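Side-chain contacts in probable spore coat polysaccharide biosynthesis protein E (Chromobacterium violaceum ATCC 12472, PDB 3G8R), which probably acts as an N-acylneuraminate-9-phosphate synthase, a zinc-binding enzyme whose NeuB barrel and SAF domain are both contained in this chain: residues E102-I107 against L128-R133; L45-L50 against E108-E113; D297-A302 against N313-Y318. All coordinates share one frame; numbering follows the deposited sequence.

Interaction 1 (E102-I107 against L128-R133); sequences ESVDLI and LERIAR
Val104 lies against the guanidinium of Arg130, and this is the tight part of the contact. Its CG1 sits over the centre of one face of the flat group, 3.3 Å from CZ of Arg130. With CG1 anti to the backbone N (chi1 175°), that methyl lies over the guanidinium while CG2 is left for Ile131. CG2 makes an apolar contact at 3.9 Å with CG1 of Ile131, the two side chains crossing at about a right angle. This inner side continues into the barrel wall: Val104 touches Pro98 of strand 93-98, and Ile131 touches Ile115 and Ile117 of strand 114-117.

The outer side is looser and more polar. Asp105 is exposed, and its OD1 makes a salt bridge with NH1 of Arg130 at 2.8 Å. The carboxylate approaches at the guanidinium edge, but its own plane is turned by 51°. Arg130 gets there by bends at chi2 and chi3, which fold the chain toward helix 101-109. NH2 also has a long, weak ion pair with Glu108.

The axes of segments 102-107 and 128-132 pass 9.8 Å apart at their closest, at 22°, as expected of successive outer helices of a TIM barrel. One arginine thus serves two chemistries: its face is covered by a methyl group, while its edge meets an exposed carboxylate. The charge pairing stays on the solvent side.

Interaction 2 (L45-L50 against E108-E113); sequences LQYRNL and EAHGIE
Tyr47, the last residue of strand 40-47, points its ring at His110 and Ile112, at the C-terminal end of helix 101-109. The last turn of that helix starts the segment. Here Glu108 O accepts a backbone hydrogen bond from Gly111 N at 2.9 Å.

His110 follows and makes the polar contact. Its ND1 and Tyr47 OH share a hydrogen bond of 2.5 Å, and either atom could be the donor. The hydroxyl lies in the plane of the imidazole, at its edge. The ring planes are 83° apart, and the rings meet obliquely, through the hydroxyl. CG of His110 stands beside the backbone N (chi1 -74°), which carries the ring toward Tyr47. Its rotation about CB-CG (-172°) turns ND1 to the hydroxyl.

Gly111 then leaves the helix with positive phi. The Schellman motif ends the helix, and the next residue, Ile112, also points toward Tyr47. CD1 of Ile112 packs on Tyr47 CZ at 3.8 Å, close beside the hydroxyl. Glu113 continues toward the barrel, and its OE2 bonds to Ala94 N.

All three touching side chains are buried. Met80 of helix 77-89 touches both Tyr47 and His110, and Cys96 of strand 93-98 lies against Tyr47 and Ile112. Ile107 of helix 101-109 packs on the same two residues, closing the layer between barrel strands and outer helices.

Interaction 3 (D297-A302 against N313-Y318); sequences DNVSFA and NEWSKY
Phe301 and Trp315 form the aromatic part of this contact. It is an edge-to-face pair: the edge of the phenyl ring is directed at the face of the indole. The centroid of Phe301 is 4.9 Å from that of the five-membered ring, and the planes are 65° apart. The nearest atoms are Phe301 CZ and Trp315 CD1, at 3.3 Å. CE1 of Phe301 lies 3.7 Å from Trp315 CG. The tryptophan CG is anti to the backbone N (chi1 -169°), and this swings the indole out of its loop to strand 299-302. Pro126 of the second subunit packs on both Phe301 and Trp315.

A CH-pi contact comes next. Val299 CG2 is 4.3 Å from the centroid of the six-membered ring of Trp315, off-centre, its direction 28° from the ring normal. It also packs at 3.8 Å on CZ2 of Trp315, while CG1 reaches CH2 at 4.0 Å. Val299 and Phe301 are two apart on the strand and both point toward segment 313-318. They lie on the same side of the indole plane, Phe301 by the five-membered ring and Val299 by the six-membered ring. Val282 of the antiparallel strand 281-284 touches both of them.

Polar interactions are made at the margins. Within the loop, Tyr318 N gives a weak hydrogen bond to Ser316 OG. Across the dimer, Lys317 forms a salt bridge with Glu129 of the second subunit, and Asn313 ND2 bonds to Cys120 O and Thr123 OG1 of that subunit. The SAF domain thus meets the other subunit's barrel, as in dimers of related sialic acid synthases.

No hydrogen bond joins the two segments. Their cohesion is apolar and aromatic, so the loop 313-318 is held to the SAF-domain strand through its tryptophan, while Asn313 and Lys317, two residues to either side of it, bind the second subunit.

In the fold
Interactions 1 and 2 are neighbours in the NeuB barrel. Both use helix 101-109, and their centres are 9 Å apart. They touch directly where Ser103 OG packs 3.4 Å from Asn49 N. Neither is at the zinc site of His202 and His225, although the side chain of Tyr47 is about 14 Å from the metal. Interaction 3 lies in the SAF domain, with its centre about 73 Å from that of interaction 1 and 74 Å from that of interaction 2. Within one chain it touches neither. Across the dimer the regions meet: interaction 3 of one subunit lies against segment 128-133 of the other.

Interaction 1 (E102-I107 against L128-R133)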
loop_
_atom_site.group_PDB
_atom_site.type_symbol
_atom_site.label_atom_id
_atom_site.label_comp_id
_atom_site.label_asym_id
_atom_site.label_seq_id
_atom_site.Cartn_x
_atom_site.Cartn_y
_atom_site.Cartn_z
ATOM N N GLU A 102 -12.300 18.116 32.414
ATOM C CA GLU A 102 -13.700 18.551 32.436
ATOM C C GLU A 102 -14.412 18.285 31.113
ATOM O O GLU A 102 -15.630 18.122 31.105
ATOM C CB GLU A 102 -13.838 20.034 32.828
ATOM C CG GLU A 102 -15.298 20.502 33.044
ATOM C CD GLU A 102 -15.420 21.831 33.811
ATOM O OE1 GLU A 102 -16.535 22.412 33.829
ATOM O OE2 GLU A 102 -14.403 22.291 34.391
ATOM N N SER A 103 -13.672 18.248 30.005
ATOM C CA SER A 103 -14.308 18.000 28.713
ATOM C C SER A 103 -14.639 16.521 28.543
ATOM O O SER A 103 -15.598 16.164 27.865
ATOM C CB SER A 103 -13.463 18.533 27.552
ATOM O OG SER A 103 -13.239 19.924 27.707
ATOM N N VAL A 104 -13.858 15.665 29.182
ATOM C CA VAL A 104 -14.229 14.265 29.258
ATOM C C VAL A 104 -15.581 14.131 29.974
ATOM O O VAL A 104 -16.467 13.405 29.500
ATOM C CB VAL A 104 -13.175 13.412 30.007
ATOM C CG1 VAL A 104 -13.663 11.963 30.173
ATOM C CG2 VAL A 104 -11.820 13.457 29.309
ATOM N N ASP A 105 -15.728 14.824 31.108
ATOM C CA ASP A 105 -16.959 14.780 31.878
ATOM C C ASP A 105 -18.091 15.102 30.948
ATOM O O ASP A 105 -19.094 14.374 30.875
ATOM C CB ASP A 105 -16.921 15.803 33.000
ATOM C CG ASP A 105 -16.090 15.340 34.179
ATOM O OD1 ASP A 105 -16.278 14.181 34.611
ATOM O OD2 ASP A 105 -15.262 16.139 34.690
ATOM N N LEU A 106 -17.891 16.187 30.211
ATOM C CA LEU A 106 -18.860 16.686 29.285
ATOM C C LEU A 106 -19.163 15.659 28.189
ATOM O O LEU A 106 -20.343 15.393 27.887
ATOM C CB LEU A 106 -18.334 17.968 28.664
ATOM C CG LEU A 106 -19.264 19.173 28.529
ATOM C CD1 LEU A 106 -18.785 20.083 27.380
ATOM C CD2 LEU A 106 -20.734 18.758 28.354
ATOM N N ILE A 107 -18.116 15.085 27.589
ATOM C CA ILE A 107 -18.325 14.041 26.594
ATOM C C ILE A 107 -19.289 12.977 27.110
ATOM O O ILE A 107 -20.122 12.523 26.353
ATOM C CB ILE A 107 -17.002 13.374 26.147
ATOM C CG1 ILE A 107 -16.347 14.154 24.995
ATOM C CG2 ILE A 107 -17.226 11.904 25.733
ATOM C CD1 ILE A 107 -14.855 13.882 24.864
ATOM N N LEU A 128 -4.930 11.585 30.134
ATOM C CA LEU A 128 -5.062 10.159 29.837
ATOM C C LEU A 128 -5.655 9.409 31.018
ATOM O O LEU A 128 -6.544 8.576 30.837
ATOM C CB LEU A 128 -3.729 9.532 29.417
ATOM C CG LEU A 128 -3.131 10.007 28.098
ATOM C CD1 LEU A 128 -2.143 8.982 27.566
ATOM C CD2 LEU A 128 -4.185 10.285 27.028
ATOM N N GLU A 129 -5.170 9.705 32.218
ATOM C CA GLU A 129 -5.746 9.119 33.414
ATOM C C GLU A 129 -7.251 9.347 33.399
ATOM O O GLU A 129 -8.003 8.398 33.568
ATOM C CB GLU A 129 -5.111 9.682 34.685
ATOM C CG GLU A 129 -3.728 9.100 35.017
ATOM C CD GLU A 129 -2.901 9.969 36.000
ATOM O OE1 GLU A 129 -2.868 11.219 35.842
ATOM O OE2 GLU A 129 -2.254 9.394 36.917
ATOM N N ARG A 130 -7.691 10.583 33.142
ATOM C CA ARG A 130 -9.130 10.875 33.119
ATOM C C ARG A 130 -9.872 10.080 32.082
ATOM O O ARG A 130 -11.030 9.712 32.325
ATOM C CB ARG A 130 -9.481 12.352 32.935
ATOM C CG ARG A 130 -10.411 12.852 34.063
ATOM C CD ARG A 130 -11.946 12.791 33.851
ATOM N NE ARG A 130 -12.508 11.460 33.588
ATOM C CZ ARG A 130 -13.805 11.208 33.382
ATOM N NH1 ARG A 130 -14.712 12.183 33.438
ATOM N NH2 ARG A 130 -14.199 9.973 33.095
ATOM N N ILE A 131 -9.222 9.817 30.946
ATOM C CA ILE A 131 -9.850 9.087 29.840
ATOM C C ILE A 131 -9.933 7.604 30.166
ATOM O O ILE A 131 -10.923 6.940 29.882
ATOM C CB ILE A 131 -9.078 9.304 28.527
ATOM C CG1 ILE A 131 -9.248 10.754 28.049
ATOM C CG2 ILE A 131 -9.526 8.322 27.489
ATOM C CD1 ILE A 131 -8.372 11.180 26.852
ATOM N N ALA A 132 -8.863 7.100 30.761
ATOM C CA ALA A 132 -8.776 5.689 31.130
ATOM C C ALA A 132 -9.904 5.298 32.063
ATOM O O ALA A 132 -10.443 4.228 31.952
ATOM C CB ALA A 132 -7.449 5.393 31.783
ATOM N N ARG A 133 -10.262 6.172 32.986
ATOM C CA ARG A 133 -11.349 5.852 33.881
ATOM C C ARG A 133 -12.708 6.016 33.200
ATOM O O ARG A 133 -13.724 6.060 33.853
ATOM C CB ARG A 133 -11.218 6.589 35.226
ATOM C CG ARG A 133 -11.660 8.028 35.295
ATOM C CD ARG A 133 -11.739 8.490 36.780
ATOM N NE ARG A 133 -10.418 8.848 37.320
ATOM C CZ ARG A 133 -10.006 10.103 37.536
ATOM N NH1 ARG A 133 -10.815 11.140 37.283
ATOM N NH2 ARG A 133 -8.781 10.325 38.012
#

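Interaction 2 (L45-L50 against E108-E113)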
loop_
_atom_site.group_PDB
_atom_site.type_symbol
_atom_site.label_atom_id
_atom_site.label_comp_id
_atom_site.label_asym_id
_atom_site.label_seq_id
_atom_site.Cartn_x
_atom_site.Cartn_y
_atom_site.Cartn_z
ATOM N N LEU A 45 -16.130 16.389 16.964
ATOM C CA LEU A 45 -16.000 17.691 17.624
ATOM C C LEU A 45 -14.747 17.801 18.457
ATOM O O LEU A 45 -14.080 16.811 18.730
ATOM C CB LEU A 45 -17.164 17.859 18.568
ATOM C CG LEU A 45 -18.396 18.509 17.966
ATOM C CD1 LEU A 45 -18.201 18.796 16.494
ATOM C CD2 LEU A 45 -19.532 17.553 18.205
ATOM N N GLN A 46 -14.436 19.013 18.890
ATOM C CA GLN A 46 -13.293 19.253 19.783
ATOM C C GLN A 46 -13.785 19.931 21.037
ATOM O O GLN A 46 -14.401 20.974 20.964
ATOM C CB GLN A 46 -12.295 20.157 19.095
ATOM C CG GLN A 46 -11.451 19.413 18.098
ATOM C CD GLN A 46 -10.373 20.264 17.484
ATOM O OE1 GLN A 46 -10.125 21.381 17.917
ATOM N NE2 GLN A 46 -9.725 19.740 16.455
ATOM N N TYR A 47 -13.541 19.342 22.194
ATOM C CA TYR A 47 -14.008 19.946 23.426
ATOM C C TYR A 47 -12.858 20.525 24.174
ATOM O O TYR A 47 -11.926 19.807 24.518
ATOM C CB TYR A 47 -14.656 18.911 24.319
ATOM C CG TYR A 47 -16.074 18.573 23.989
ATOM C CD1 TYR A 47 -16.624 18.914 22.763
ATOM C CD2 TYR A 47 -16.851 17.862 24.892
ATOM C CE1 TYR A 47 -17.924 18.586 22.456
ATOM C CE2 TYR A 47 -18.149 17.527 24.594
ATOM C CZ TYR A 47 -18.683 17.893 23.372
ATOM O OH TYR A 47 -19.980 17.566 23.056
ATOM N N ARG A 48 -12.936 21.833 24.391
ATOM C CA ARG A 48 -12.102 22.581 25.332
ATOM C C ARG A 48 -13.012 23.378 26.272
ATOM O O ARG A 48 -13.955 24.036 25.825
ATOM C CB ARG A 48 -11.200 23.565 24.597
ATOM C CG ARG A 48 -10.098 22.927 23.762
ATOM C CD ARG A 48 -9.356 23.975 22.911
ATOM N NE ARG A 48 -8.404 23.325 22.028
ATOM C CZ ARG A 48 -8.723 22.786 20.859
ATOM N NH1 ARG A 48 -9.972 22.826 20.418
ATOM N NH2 ARG A 48 -7.786 22.215 20.126
ATOM N N ASN A 49 -12.736 23.314 27.570
ATOM C CA ASN A 49 -13.428 24.139 28.534
ATOM C C ASN A 49 -12.737 25.465 28.539
ATOM O O ASN A 49 -11.790 25.682 29.299
ATOM C CB ASN A 49 -13.354 23.522 29.918
ATOM C CG ASN A 49 -14.393 24.070 30.827
ATOM O OD1 ASN A 49 -14.091 24.876 31.712
ATOM N ND2 ASN A 49 -15.654 23.662 30.598
ATOM N N LEU A 50 -13.209 26.346 27.662
ATOM C CA LEU A 50 -12.493 27.574 27.353
ATOM C C LEU A 50 -12.212 28.459 28.558
ATOM O O LEU A 50 -11.212 29.184 28.567
ATOM C CB LEU A 50 -13.179 28.331 26.225
ATOM C CG LEU A 50 -12.361 28.432 24.919
ATOM C CD1 LEU A 50 -11.962 27.097 24.316
ATOM C CD2 LEU A 50 -13.124 29.257 23.893
ATOM N N GLU A 108 -19.178 12.605 28.388
ATOM C CA GLU A 108 -20.068 11.618 29.013
ATOM C C GLU A 108 -21.541 12.068 28.999
ATOM O O GLU A 108 -22.443 11.320 28.553
ATOM C CB GLU A 108 -19.656 11.353 30.464
ATOM C CG GLU A 108 -18.194 10.961 30.679
ATOM C CD GLU A 108 -17.938 9.467 30.602
ATOM O OE1 GLU A 108 -16.795 9.059 30.915
ATOM O OE2 GLU A 108 -18.865 8.702 30.241
ATOM N N ALA A 109 -21.766 13.283 29.494
ATOM C CA ALA A 109 -23.094 13.872 29.530
ATOM C C ALA A 109 -23.797 13.875 28.162
ATOM O O ALA A 109 -25.036 13.689 28.057
ATOM C CB ALA A 109 -23.008 15.275 30.074
ATOM N N HIS A 110 -23.001 14.081 27.117
ATOM C CA HIS A 110 -23.538 14.218 25.793
ATOM C C HIS A 110 -23.804 12.876 25.156
ATOM O O HIS A 110 -24.416 12.797 24.098
ATOM C CB HIS A 110 -22.592 15.046 24.975
ATOM C CG HIS A 110 -22.623 16.497 25.326
ATOM N ND1 HIS A 110 -21.954 17.456 24.593
ATOM C CD2 HIS A 110 -23.268 17.161 26.315
ATOM C CE1 HIS A 110 -22.169 18.644 25.130
ATOM N NE2 HIS A 110 -22.972 18.495 26.169
ATOM N N GLY A 111 -23.388 11.807 25.816
ATOM C CA GLY A 111 -23.554 10.457 25.249
ATOM C C GLY A 111 -22.819 10.287 23.922
ATOM O O GLY A 111 -23.318 9.653 22.984
ATOM N N ILE A 112 -21.629 10.877 23.852
ATOM C CA ILE A 112 -20.719 10.667 22.743
ATOM C C ILE A 112 -20.202 9.235 22.838
ATOM O O ILE A 112 -19.945 8.766 23.929
ATOM C CB ILE A 112 -19.579 11.701 22.779
ATOM C CG1 ILE A 112 -20.080 13.026 22.190
ATOM C CG2 ILE A 112 -18.354 11.198 22.015
ATOM C CD1 ILE A 112 -19.666 14.229 22.956
ATOM N N GLU A 113 -20.069 8.555 21.699
ATOM C CA GLU A 113 -19.719 7.132 21.634
ATOM C C GLU A 113 -18.230 6.845 21.719
ATOM O O GLU A 113 -17.858 5.782 22.225
ATOM C CB GLU A 113 -20.258 6.496 20.355
ATOM C CG GLU A 113 -21.773 6.621 20.177
ATOM C CD GLU A 113 -22.232 6.312 18.753
ATOM O OE1 GLU A 113 -22.022 5.155 18.289
ATOM O OE2 GLU A 113 -22.793 7.234 18.102
#

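Interaction 3 (D297-A302 against N313-Y318)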
loop_
_atom_site.group_PDB
_atom_site.type_symbol
_atom_site.label_atom_id
_atom_site.label_comp_id
_atom_site.label_asym_id
_atom_site.label_seq_id
_atom_site.Cartn_x
_atom_site.Cartn_y
_atom_site.Cartn_z
ATOM N N ASP A 297 13.880 -40.454 -23.600
ATOM C CA ASP A 297 13.823 -40.901 -24.982
ATOM C C ASP A 297 12.397 -41.392 -25.054
ATOM O O ASP A 297 11.879 -41.829 -24.045
ATOM C CB ASP A 297 14.787 -42.051 -25.218
ATOM C CG ASP A 297 15.993 -42.020 -24.268
ATOM O OD1 ASP A 297 16.929 -41.201 -24.469
ATOM O OD2 ASP A 297 16.006 -42.828 -23.315
ATOM N N ASN A 298 11.740 -41.281 -26.192
ATOM C CA ASN A 298 10.294 -41.606 -26.302
ATOM C C ASN A 298 9.254 -40.490 -26.060
ATOM O O ASN A 298 8.199 -40.528 -26.705
ATOM C CB ASN A 298 9.898 -42.990 -25.694
ATOM C CG ASN A 298 9.322 -42.912 -24.295
ATOM O OD1 ASN A 298 9.277 -41.852 -23.690
ATOM N ND2 ASN A 298 8.894 -44.061 -23.763
ATOM N N VAL A 299 9.533 -39.518 -25.174
ATOM C CA VAL A 299 8.727 -38.282 -25.113
ATOM C C VAL A 299 9.527 -37.008 -25.367
ATOM O O VAL A 299 10.726 -36.964 -25.143
ATOM C CB VAL A 299 8.096 -38.023 -23.751
ATOM C CG1 VAL A 299 7.343 -39.210 -23.244
ATOM C CG2 VAL A 299 9.178 -37.586 -22.768
ATOM N N SER A 300 8.819 -35.961 -25.774
ATOM C CA SER A 300 9.355 -34.623 -25.890
ATOM C C SER A 300 8.288 -33.592 -25.487
ATOM O O SER A 300 7.107 -33.891 -25.398
ATOM C CB SER A 300 9.835 -34.374 -27.325
ATOM O OG SER A 300 8.748 -34.201 -28.234
ATOM N N PHE A 301 8.711 -32.366 -25.254
ATOM C CA PHE A 301 7.772 -31.354 -24.831
ATOM C C PHE A 301 7.619 -30.329 -25.916
ATOM O O PHE A 301 8.587 -29.959 -26.556
ATOM C CB PHE A 301 8.245 -30.694 -23.540
ATOM C CG PHE A 301 8.669 -31.666 -22.513
ATOM C CD1 PHE A 301 7.761 -32.579 -21.983
ATOM C CD2 PHE A 301 9.975 -31.731 -22.117
ATOM C CE1 PHE A 301 8.154 -33.505 -21.043
ATOM C CE2 PHE A 301 10.374 -32.659 -21.201
ATOM C CZ PHE A 301 9.462 -33.539 -20.651
ATOM N N ALA A 302 6.408 -29.839 -26.099
ATOM C CA ALA A 302 6.130 -28.929 -27.178
ATOM C C ALA A 302 4.765 -28.405 -26.929
ATOM O O ALA A 302 3.981 -29.037 -26.238
ATOM C CB ALA A 302 6.177 -29.660 -28.477
ATOM N N ASN A 313 4.277 -29.584 -17.117
ATOM C CA ASN A 313 4.006 -29.268 -15.729
ATOM C C ASN A 313 3.690 -30.468 -14.839
ATOM O O ASN A 313 3.469 -30.310 -13.646
ATOM C CB ASN A 313 2.903 -28.235 -15.662
ATOM C CG ASN A 313 3.293 -26.958 -16.356
ATOM O OD1 ASN A 313 3.587 -26.952 -17.565
ATOM N ND2 ASN A 313 3.326 -25.862 -15.598
ATOM N N GLU A 314 3.668 -31.662 -15.430
ATOM C CA GLU A 314 3.326 -32.885 -14.712
ATOM C C GLU A 314 4.405 -33.952 -14.899
ATOM O O GLU A 314 4.277 -35.065 -14.382
ATOM C CB GLU A 314 1.965 -33.414 -15.156
ATOM C CG GLU A 314 0.858 -32.378 -15.120
ATOM C CD GLU A 314 -0.365 -32.791 -15.949
ATOM O OE1 GLU A 314 -1.182 -33.572 -15.404
ATOM O OE2 GLU A 314 -0.517 -32.352 -17.129
ATOM N N TRP A 315 5.462 -33.597 -15.630
ATOM C CA TRP A 315 6.541 -34.527 -15.946
ATOM C C TRP A 315 7.485 -34.554 -14.789
ATOM O O TRP A 315 7.399 -33.678 -13.955
ATOM C CB TRP A 315 7.278 -34.110 -17.207
ATOM C CG TRP A 315 8.208 -35.164 -17.689
ATOM C CD1 TRP A 315 9.575 -35.103 -17.713
ATOM C CD2 TRP A 315 7.859 -36.450 -18.192
ATOM N NE1 TRP A 315 10.103 -36.267 -18.209
ATOM C CE2 TRP A 315 9.069 -37.113 -18.518
ATOM C CE3 TRP A 315 6.634 -37.119 -18.404
ATOM C CZ2 TRP A 315 9.097 -38.402 -19.042
ATOM C CZ3 TRP A 315 6.656 -38.401 -18.912
ATOM C CH2 TRP A 315 7.882 -39.028 -19.238
ATOM N N SER A 316 8.370 -35.550 -14.716
ATOM C CA SER A 316 9.175 -35.717 -13.525
ATOM C C SER A 316 10.640 -36.134 -13.651
ATOM O O SER A 316 11.394 -35.952 -12.698
ATOM C CB SER A 316 8.455 -36.624 -12.531
ATOM O OG SER A 316 9.362 -37.463 -11.816
ATOM N N LYS A 317 11.091 -36.689 -14.765
ATOM C CA LYS A 317 12.549 -37.038 -14.859
ATOM C C LYS A 317 12.921 -38.367 -14.230
ATOM O O LYS A 317 13.822 -39.054 -14.734
ATOM C CB LYS A 317 13.448 -35.925 -14.309
ATOM C CG LYS A 317 14.703 -36.364 -13.596
ATOM C CD LYS A 317 15.212 -35.194 -12.779
ATOM C CE LYS A 317 16.017 -35.628 -11.611
ATOM N NZ LYS A 317 16.221 -34.427 -10.785
ATOM N N TYR A 318 12.242 -38.707 -13.129
ATOM C CA TYR A 318 12.117 -40.104 -12.679
ATOM C C TYR A 318 10.932 -40.797 -13.384
ATOM O O TYR A 318 10.057 -40.141 -13.956
ATOM C CB TYR A 318 12.002 -40.213 -11.148
ATOM C CG TYR A 318 13.096 -39.495 -10.380
ATOM C CD1 TYR A 318 14.422 -39.965 -10.365
ATOM C CD2 TYR A 318 12.803 -38.342 -9.658
ATOM C CE1 TYR A 318 15.416 -39.278 -9.661
ATOM C CE2 TYR A 318 13.789 -37.654 -8.945
ATOM C CZ TYR A 318 15.088 -38.116 -8.953
ATOM O OH TYR A 318 16.032 -37.399 -8.241
#